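Local coordinates for protein amidohydrolase (Brucella melitensis biovar Abortus, PDB 4F0L) that probably acts as a metal-dependent deaminase of the amidohydrolase family and binds an iron(III) ion in its crystal structure, at residues A62-H67 against N377-R382; F324-D329 against D370-G375. All coordinates share one frame; numbering follows the deposited sequence.

Interaction 1 (A62-H67 against N377-R382); sequences ANLHSH and NIAMGR. With FE (Fe (III) ion), chain E.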
ATOM      1  N   ALA B  62      17.662  -2.194   6.581  1.00 13.13           N
ATOM      2  CA  ALA B  62      17.883  -0.847   7.126  1.00 13.20           C
ATOM      3  C   ALA B  62      16.752   0.053   6.726  1.00 12.93           C
ATOM      4  O   ALA B  62      16.263   0.040   5.570  1.00 12.95           O
ATOM      5  CB  ALA B  62      19.230  -0.253   6.667  1.00 13.51           C
ATOM      6  N   ASN B  63      16.334   0.887   7.675  1.00 13.16           N
ATOM      7  CA  ASN B  63      15.377   1.938   7.387  1.00 12.46           C
ATOM      8  C   ASN B  63      16.204   3.197   7.325  1.00 12.48           C
ATOM      9  O   ASN B  63      16.490   3.806   8.326  1.00 12.52           O
ATOM     10  CB  ASN B  63      14.307   1.995   8.487  1.00 12.76           C
ATOM     11  CG  ASN B  63      13.092   2.816   8.078  1.00 12.34           C
ATOM     12  OD1 ASN B  63      13.214   3.955   7.616  1.00 12.73           O
ATOM     13  ND2 ASN B  63      11.927   2.230   8.219  1.00 11.99           N
ATOM     14  N   LEU B  64      16.654   3.573   6.138  1.00 12.62           N
ATOM     15  CA  LEU B  64      17.809   4.475   6.075  1.00 13.10           C
ATOM     16  C   LEU B  64      17.507   5.970   6.264  1.00 13.26           C
ATOM     17  O   LEU B  64      18.419   6.766   6.185  1.00 13.70           O
ATOM     18  CB  LEU B  64      18.615   4.229   4.786  1.00 13.56           C
ATOM     19  CG  LEU B  64      17.945   4.277   3.419  1.00 13.50           C
ATOM     20  CD1 LEU B  64      17.007   5.469   3.311  1.00 13.01           C
ATOM     21  CD2 LEU B  64      19.045   4.330   2.370  1.00 14.14           C
ATOM     22  N   HIS B  65      16.256   6.347   6.562  1.00 12.72           N
ATOM     23  CA  HIS B  65      15.884   7.780   6.693  1.00 12.98           C
ATOM     24  C   HIS B  65      14.585   7.883   7.429  1.00 12.89           C
ATOM     25  O   HIS B  65      13.542   7.410   6.953  1.00 11.98           O
ATOM     26  CB  HIS B  65      15.723   8.419   5.326  1.00 13.22           C
ATOM     27  CG  HIS B  65      15.529   9.904   5.344  1.00 13.39           C
ATOM     28  ND1 HIS B  65      16.556  10.766   5.570  1.00 13.90           N
ATOM     29  CD2 HIS B  65      14.410  10.683   5.106  1.00 13.50           C
ATOM     30  CE1 HIS B  65      16.083  12.031   5.529  1.00 14.25           C
ATOM     31  NE2 HIS B  65      14.786  11.983   5.214  1.00 13.72           N
ATOM     32  N   SER B  66      14.673   8.485   8.604  1.00 13.66           N
ATOM     33  CA  SER B  66      13.584   8.638   9.551  1.00 14.08           C
ATOM     34  C   SER B  66      13.692   9.981  10.268  1.00 15.02           C
ATOM     35  O   SER B  66      14.772  10.424  10.616  1.00 14.69           O
ATOM     36  CB  SER B  66      13.632   7.505  10.574  1.00 13.92           C
ATOM     37  OG  SER B  66      12.871   7.782  11.725  1.00 14.33           O
ATOM     38  N   HIS B  67      12.545  10.631  10.446  1.00 16.04           N
ATOM     39  CA  HIS B  67      12.381  11.701  11.418  1.00 17.20           C
ATOM     40  C   HIS B  67      11.419  11.237  12.443  1.00 16.80           C
ATOM     41  O   HIS B  67      10.194  11.319  12.247  1.00 16.22           O
ATOM     42  CB  HIS B  67      11.857  12.971  10.757  1.00 18.88           C
ATOM     43  CG  HIS B  67      12.516  13.269   9.451  1.00 20.34           C
ATOM     44  ND1 HIS B  67      13.833  13.479   9.346  1.00 23.18           N
ATOM     45  CD2 HIS B  67      11.998  13.364   8.174  1.00 21.07           C
ATOM     46  CE1 HIS B  67      14.134  13.711   8.042  1.00 23.04           C
ATOM     47  NE2 HIS B  67      13.010  13.639   7.342  1.00 21.59           N
ATOM     48  N   ASN B 377      22.411  -0.922   3.882  1.00 13.78           N
ATOM     49  CA  ASN B 377      23.545  -1.131   4.805  1.00 13.98           C
ATOM     50  C   ASN B 377      24.757  -0.255   4.459  1.00 14.40           C
ATOM     51  O   ASN B 377      25.425   0.221   5.349  1.00 14.40           O
ATOM     52  CB  ASN B 377      23.893  -2.607   4.913  1.00 13.72           C
ATOM     53  CG  ASN B 377      22.984  -3.315   5.881  1.00 13.33           C
ATOM     54  OD1 ASN B 377      22.441  -2.682   6.798  1.00 12.85           O
ATOM     55  ND2 ASN B 377      22.777  -4.637   5.683  1.00 13.24           N
ATOM     56  N   ILE B 378      25.006  -0.018   3.167  1.00 14.67           N
ATOM     57  CA  ILE B 378      26.087   0.888   2.763  1.00 15.36           C
ATOM     58  C   ILE B 378      25.808   2.323   3.264  1.00 15.68           C
ATOM     59  O   ILE B 378      26.666   2.933   3.881  1.00 15.98           O
ATOM     60  CB  ILE B 378      26.338   0.851   1.228  1.00 15.86           C
ATOM     61  CG1 ILE B 378      26.880  -0.537   0.778  1.00 15.87           C
ATOM     62  CG2 ILE B 378      27.243   2.015   0.797  1.00 16.40           C
ATOM     63  CD1 ILE B 378      26.739  -0.820  -0.724  1.00 16.60           C
ATOM     64  N   ALA B 379      24.593   2.836   3.026  1.00 15.73           N
ATOM     65  CA  ALA B 379      24.205   4.178   3.525  1.00 16.01           C
ATOM     66  C   ALA B 379      24.298   4.285   5.037  1.00 15.97           C
ATOM     67  O   ALA B 379      24.471   5.393   5.585  1.00 16.43           O
ATOM     68  CB  ALA B 379      22.774   4.540   3.087  1.00 15.74           C
ATOM     69  N   MET B 380      24.116   3.157   5.728  1.00 15.55           N
ATOM     70  CA  MET B 380      24.131   3.167   7.198  1.00 15.68           C
ATOM     71  C   MET B 380      25.577   3.048   7.745  1.00 16.47           C
ATOM     72  O   MET B 380      25.771   3.070   8.956  1.00 16.32           O
ATOM     73  CB  MET B 380      23.292   2.030   7.773  1.00 14.98           C
ATOM     74  CG  MET B 380      21.795   2.116   7.511  1.00 14.75           C
ATOM     75  SD  MET B 380      20.955   3.507   8.233  1.00 15.26           S
ATOM     76  CE  MET B 380      21.406   4.828   7.098  1.00 15.40           C
ATOM     77  N   GLY B 381      26.569   2.917   6.867  1.00 16.78           N
ATOM     78  CA  GLY B 381      27.952   2.738   7.293  1.00 17.54           C
ATOM     79  C   GLY B 381      28.260   1.335   7.783  1.00 17.66           C
ATOM     80  O   GLY B 381      29.189   1.141   8.562  1.00 17.89           O
ATOM     81  N   ARG B 382      27.487   0.348   7.325  1.00 17.59           N
ATOM     82  CA  ARG B 382      27.601  -1.018   7.802  1.00 17.26           C
ATOM     83  C   ARG B 382      27.682  -1.985   6.596  1.00 18.00           C
ATOM     84  O   ARG B 382      26.850  -2.884   6.459  1.00 16.97           O
ATOM     85  CB  ARG B 382      26.377  -1.373   8.633  1.00 17.02           C
ATOM     86  CG  ARG B 382      26.191  -0.586   9.941  1.00 17.05           C
ATOM     87  CD  ARG B 382      27.229  -0.953  10.999  1.00 17.14           C
ATOM     88  NE  ARG B 382      27.192  -2.388  11.254  1.00 17.39           N
ATOM     89  CZ  ARG B 382      27.864  -3.022  12.218  1.00 17.64           C
ATOM     90  NH1 ARG B 382      28.627  -2.356  13.080  1.00 18.19           N
ATOM     91  NH2 ARG B 382      27.751  -4.342  12.331  1.00 17.73           N
TER
HETATM   92 FE    FE E 501      13.187  13.452   5.172  1.00 32.76          FE
HETATM   93  O   HOH W   1      12.153  13.684   3.273  1.00 25.98           O
HETATM   94  O   HOH W   2      11.660  15.123   5.404  1.00 32.69           O
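Strand 56-66 passes the last turn of helix 364-379 and the loop after it at Ala62 to Leu64, with the CA atoms of Ala62 and Asn377 6.1 Å apart and no hydrogen bond between the two segments. Ala62 and Leu64, two residues apart on the strand, both direct CB at the helix end, and Met380 supplies most of what they meet. Its CG stands anti to its own carbonyl carbon (chi1 -66°), and the chain then bends at chi2 and again at chi3, so that the thioether folds along the strand instead of running straight into it. Met380 CG thereby meets Ala62 CB at 3.6 Å, while Met380 CE lies 3.7 Å from Leu64 CB. The side chain of Leu64 takes the crowded position, CG between its backbone N and carbonyl carbon (chi1 54°), which brings CD2 to 3.8 Å from CB of Ala379. Strand 56-66 is the first strand of the amidohydrolase TIM barrel, and its end carries the HxH metal motif: past the apolar patch, His65 and His67 turn to the iron, each binding through NE2 at 2.2 Å. His241, Asp329 and two waters complete the six ligands. His67 ND1 is hydrogen-bonded to Phe128 O; together with the NE2-iron bond, this holds the ring's rotation. The helix closes in a Schellman motif: Gly381, at positive phi, donates its N-H to Ile378 O, and Arg382 N reaches back to Asn377 O at 2.9 Å. Two carbonyls at this helix end are taken up by side chains from elsewhere in the barrel, Ala379 O by His239 NE2 and Met380 O by Thr162 OG1.

Interaction 2 (F324-D329 against D370-G375); sequences FGIGSD and DGAVLG. With FE (Fe (III) ion), chain E.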
ATOM      1  N   PHE B 324      20.536   1.603  -3.891  1.00 16.41           N
ATOM      2  CA  PHE B 324      19.502   2.332  -3.128  1.00 15.48           C
ATOM      3  C   PHE B 324      19.134   1.623  -1.832  1.00 14.77           C
ATOM      4  O   PHE B 324      19.412   0.426  -1.666  1.00 15.64           O
ATOM      5  CB  PHE B 324      18.238   2.503  -3.989  1.00 15.41           C
ATOM      6  CG  PHE B 324      17.360   1.273  -4.027  1.00 15.69           C
ATOM      7  CD1 PHE B 324      17.646   0.230  -4.867  1.00 15.78           C
ATOM      8  CD2 PHE B 324      16.246   1.175  -3.181  1.00 15.97           C
ATOM      9  CE1 PHE B 324      16.853  -0.915  -4.887  1.00 15.80           C
ATOM     10  CE2 PHE B 324      15.442   0.031  -3.183  1.00 16.23           C
ATOM     11  CZ  PHE B 324      15.769  -1.028  -4.042  1.00 15.92           C
ATOM     12  N   GLY B 325      18.524   2.382  -0.923  1.00 13.90           N
ATOM     13  CA  GLY B 325      17.802   1.860   0.217  1.00 13.42           C
ATOM     14  C   GLY B 325      16.460   2.571   0.408  1.00 12.93           C
ATOM     15  O   GLY B 325      16.109   3.516  -0.329  1.00 12.86           O
ATOM     16  N   ILE B 326      15.711   2.126   1.404  1.00 12.56           N
ATOM     17  CA  ILE B 326      14.414   2.697   1.706  1.00 12.07           C
ATOM     18  C   ILE B 326      14.345   3.245   3.111  1.00 12.15           C
ATOM     19  O   ILE B 326      14.947   2.694   4.054  1.00 12.20           O
ATOM     20  CB  ILE B 326      13.253   1.691   1.521  1.00 11.99           C
ATOM     21  CG1 ILE B 326      13.524   0.383   2.295  1.00 11.89           C
ATOM     22  CG2 ILE B 326      13.019   1.442   0.025  1.00 11.82           C
ATOM     23  CD1 ILE B 326      12.329  -0.566   2.358  1.00 11.48           C
ATOM     24  N   GLY B 327      13.608   4.350   3.230  1.00 11.95           N
ATOM     25  CA  GLY B 327      13.340   4.972   4.499  1.00 12.23           C
ATOM     26  C   GLY B 327      11.894   5.394   4.667  1.00 12.36           C
ATOM     27  O   GLY B 327      11.276   5.921   3.745  1.00 12.86           O
ATOM     28  N   SER B 328      11.374   5.201   5.874  1.00 12.68           N
ATOM     29  CA  SER B 328       9.984   5.566   6.180  1.00 12.97           C
ATOM     30  C   SER B 328       9.777   7.088   6.284  1.00 13.30           C
ATOM     31  O   SER B 328       8.662   7.573   6.141  1.00 13.04           O
ATOM     32  CB  SER B 328       9.571   4.900   7.474  1.00 13.00           C
ATOM     33  OG  SER B 328       9.544   3.494   7.333  1.00 13.43           O
ATOM     34  N   ASP B 329      10.849   7.812   6.579  1.00 13.65           N
ATOM     35  CA  ASP B 329      10.923   9.282   6.380  1.00 14.48           C
ATOM     36  C   ASP B 329       9.921  10.012   7.281  1.00 14.16           C
ATOM     37  O   ASP B 329      10.253  10.278   8.451  1.00 14.46           O
ATOM     38  CB  ASP B 329      10.785   9.639   4.892  1.00 14.90           C
ATOM     39  CG  ASP B 329      10.979  11.151   4.599  1.00 16.58           C
ATOM     40  OD1 ASP B 329      11.319  11.929   5.519  1.00 18.25           O
ATOM     41  OD2 ASP B 329      10.832  11.563   3.434  1.00 17.80           O
ATOM     42  N   ASP B 370      16.686  -7.487  -2.328  1.00 14.29           N
ATOM     43  CA  ASP B 370      18.135  -7.593  -2.265  1.00 14.87           C
ATOM     44  C   ASP B 370      18.750  -6.207  -2.363  1.00 14.85           C
ATOM     45  O   ASP B 370      19.690  -5.876  -1.653  1.00 15.27           O
ATOM     46  CB  ASP B 370      18.704  -8.426  -3.426  1.00 16.09           C
ATOM     47  CG  ASP B 370      18.610  -9.914  -3.212  1.00 16.48           C
ATOM     48  OD1 ASP B 370      18.410 -10.412  -2.067  1.00 16.81           O
ATOM     49  OD2 ASP B 370      18.813 -10.607  -4.214  1.00 17.46           O
ATOM     50  N   GLY B 371      18.276  -5.430  -3.318  1.00 14.91           N
ATOM     51  CA  GLY B 371      18.849  -4.097  -3.573  1.00 15.13           C
ATOM     52  C   GLY B 371      18.742  -3.193  -2.356  1.00 14.49           C
ATOM     53  O   GLY B 371      19.710  -2.522  -1.972  1.00 15.01           O
ATOM     54  N   ALA B 372      17.571  -3.204  -1.718  1.00 13.47           N
ATOM     55  CA  ALA B 372      17.318  -2.288  -0.622  1.00 12.95           C
ATOM     56  C   ALA B 372      18.099  -2.662   0.621  1.00 12.83           C
ATOM     57  O   ALA B 372      18.552  -1.761   1.371  1.00 12.36           O
ATOM     58  CB  ALA B 372      15.820  -2.187  -0.327  1.00 12.01           C
ATOM     59  N   VAL B 373      18.272  -3.965   0.866  1.00 12.95           N
ATOM     60  CA  VAL B 373      19.169  -4.412   1.954  1.00 13.01           C
ATOM     61  C   VAL B 373      20.619  -3.967   1.709  1.00 14.08           C
ATOM     62  O   VAL B 373      21.274  -3.479   2.637  1.00 14.09           O
ATOM     63  CB  VAL B 373      19.150  -5.949   2.132  1.00 13.24           C
ATOM     64  CG1 VAL B 373      20.281  -6.400   3.064  1.00 12.85           C
ATOM     65  CG2 VAL B 373      17.758  -6.405   2.666  1.00 12.23           C
ATOM     66  N   LEU B 374      21.120  -4.213   0.489  1.00 14.87           N
ATOM     67  CA  LEU B 374      22.498  -3.909   0.102  1.00 15.82           C
ATOM     68  C   LEU B 374      22.810  -2.415   0.192  1.00 15.86           C
ATOM     69  O   LEU B 374      23.768  -2.009   0.878  1.00 16.46           O
ATOM     70  CB  LEU B 374      22.790  -4.425  -1.324  1.00 17.22           C
ATOM     71  CG  LEU B 374      24.171  -4.183  -1.930  1.00 18.61           C
ATOM     72  CD1 LEU B 374      25.253  -4.965  -1.209  1.00 18.92           C
ATOM     73  CD2 LEU B 374      24.165  -4.515  -3.424  1.00 19.95           C
ATOM     74  N   GLY B 375      22.020  -1.595  -0.475  1.00 15.46           N
ATOM     75  CA  GLY B 375      22.269  -0.141  -0.491  1.00 15.92           C
ATOM     76  C   GLY B 375      21.983   0.475   0.859  1.00 15.41           C
ATOM     77  O   GLY B 375      22.684   1.360   1.319  1.00 16.11           O
TER
HETATM   78 FE    FE E 501      13.187  13.452   5.172  1.00 32.76          FE
HETATM   79  O   HOH W   3      20.906  -1.263  -4.153  1.00 18.56           O
HETATM   80  O   HOH W   4      17.326   0.197   3.004  1.00 11.99           O
HETATM   81  O   HOH W   1      12.153  13.684   3.273  1.00 25.98           O
HETATM   82  O   HOH W   2      11.660  15.123   5.404  1.00 32.69           O
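Strand 323-326, the eighth strand of the TIM barrel, leads to the metal-binding Asp329 and is crossed nearly at right angles by helix 364-379, the short segments' axes lying 5.6 Å apart at an angle of 96°. Apolar packing centres on Phe324. With CG in the crowded position between N and carbonyl carbon (chi1 80°), its ring swings back to the helix, lying with one face under Gly371 O and Ala372 CA; Phe324 CE2 touches Ala372 CB at 3.6 Å. Ile326 CG1 adds a looser contact with the same methyl. Glycines 371 and 375 let the helix come close: at Gly371 the Phe324 ring lies where a CB would be, and at Gly375 Phe324 O does. Phe324 O receives CA-H...O contacts from Ala372 CA and, at 3.1 Å, from Gly375 CA. Two waters supply the polar links, each accepting from a strand N-H and donating to a helix carbonyl: water 3 joins Phe324 N to Gly371 O, and water 4 joins Ile326 N to Ala372 O. Gly371 O also accepts the helical bond from Gly375 N, so two donors grip it. Beyond the strand the segment leaves the helix behind and reaches the iron, where Asp329, its CG anti to the backbone N (chi1 -175°), binds through OD1 at 2.4 Å.

How the interactions relate
Both contacts are buried and use helix 364-379, interaction 2 on its middle turns and interaction 1 on its C-terminal end; their centres lie 8 Å apart. Interaction 1 is apolar methionine, leucine and alanine packing with no hydrogen bond across it, whereas interaction 2 brings backbones together through glycines, CA-H...O contacts and bridging waters. The strands are joined too: Leu64 CD2 packs on Gly325 CA at 3.5 Å, and Asn63 OD1 probably accepts a hydrogen bond from Ser328 N. Next to the metal, His65 O lies 2.7 Å from Asp329 N, probably hydrogen-bonded. Strands 56-66 and 323-326 thus meet side by side, consistent with barrel closure; their ends and the residues just after them supply three iron ligands.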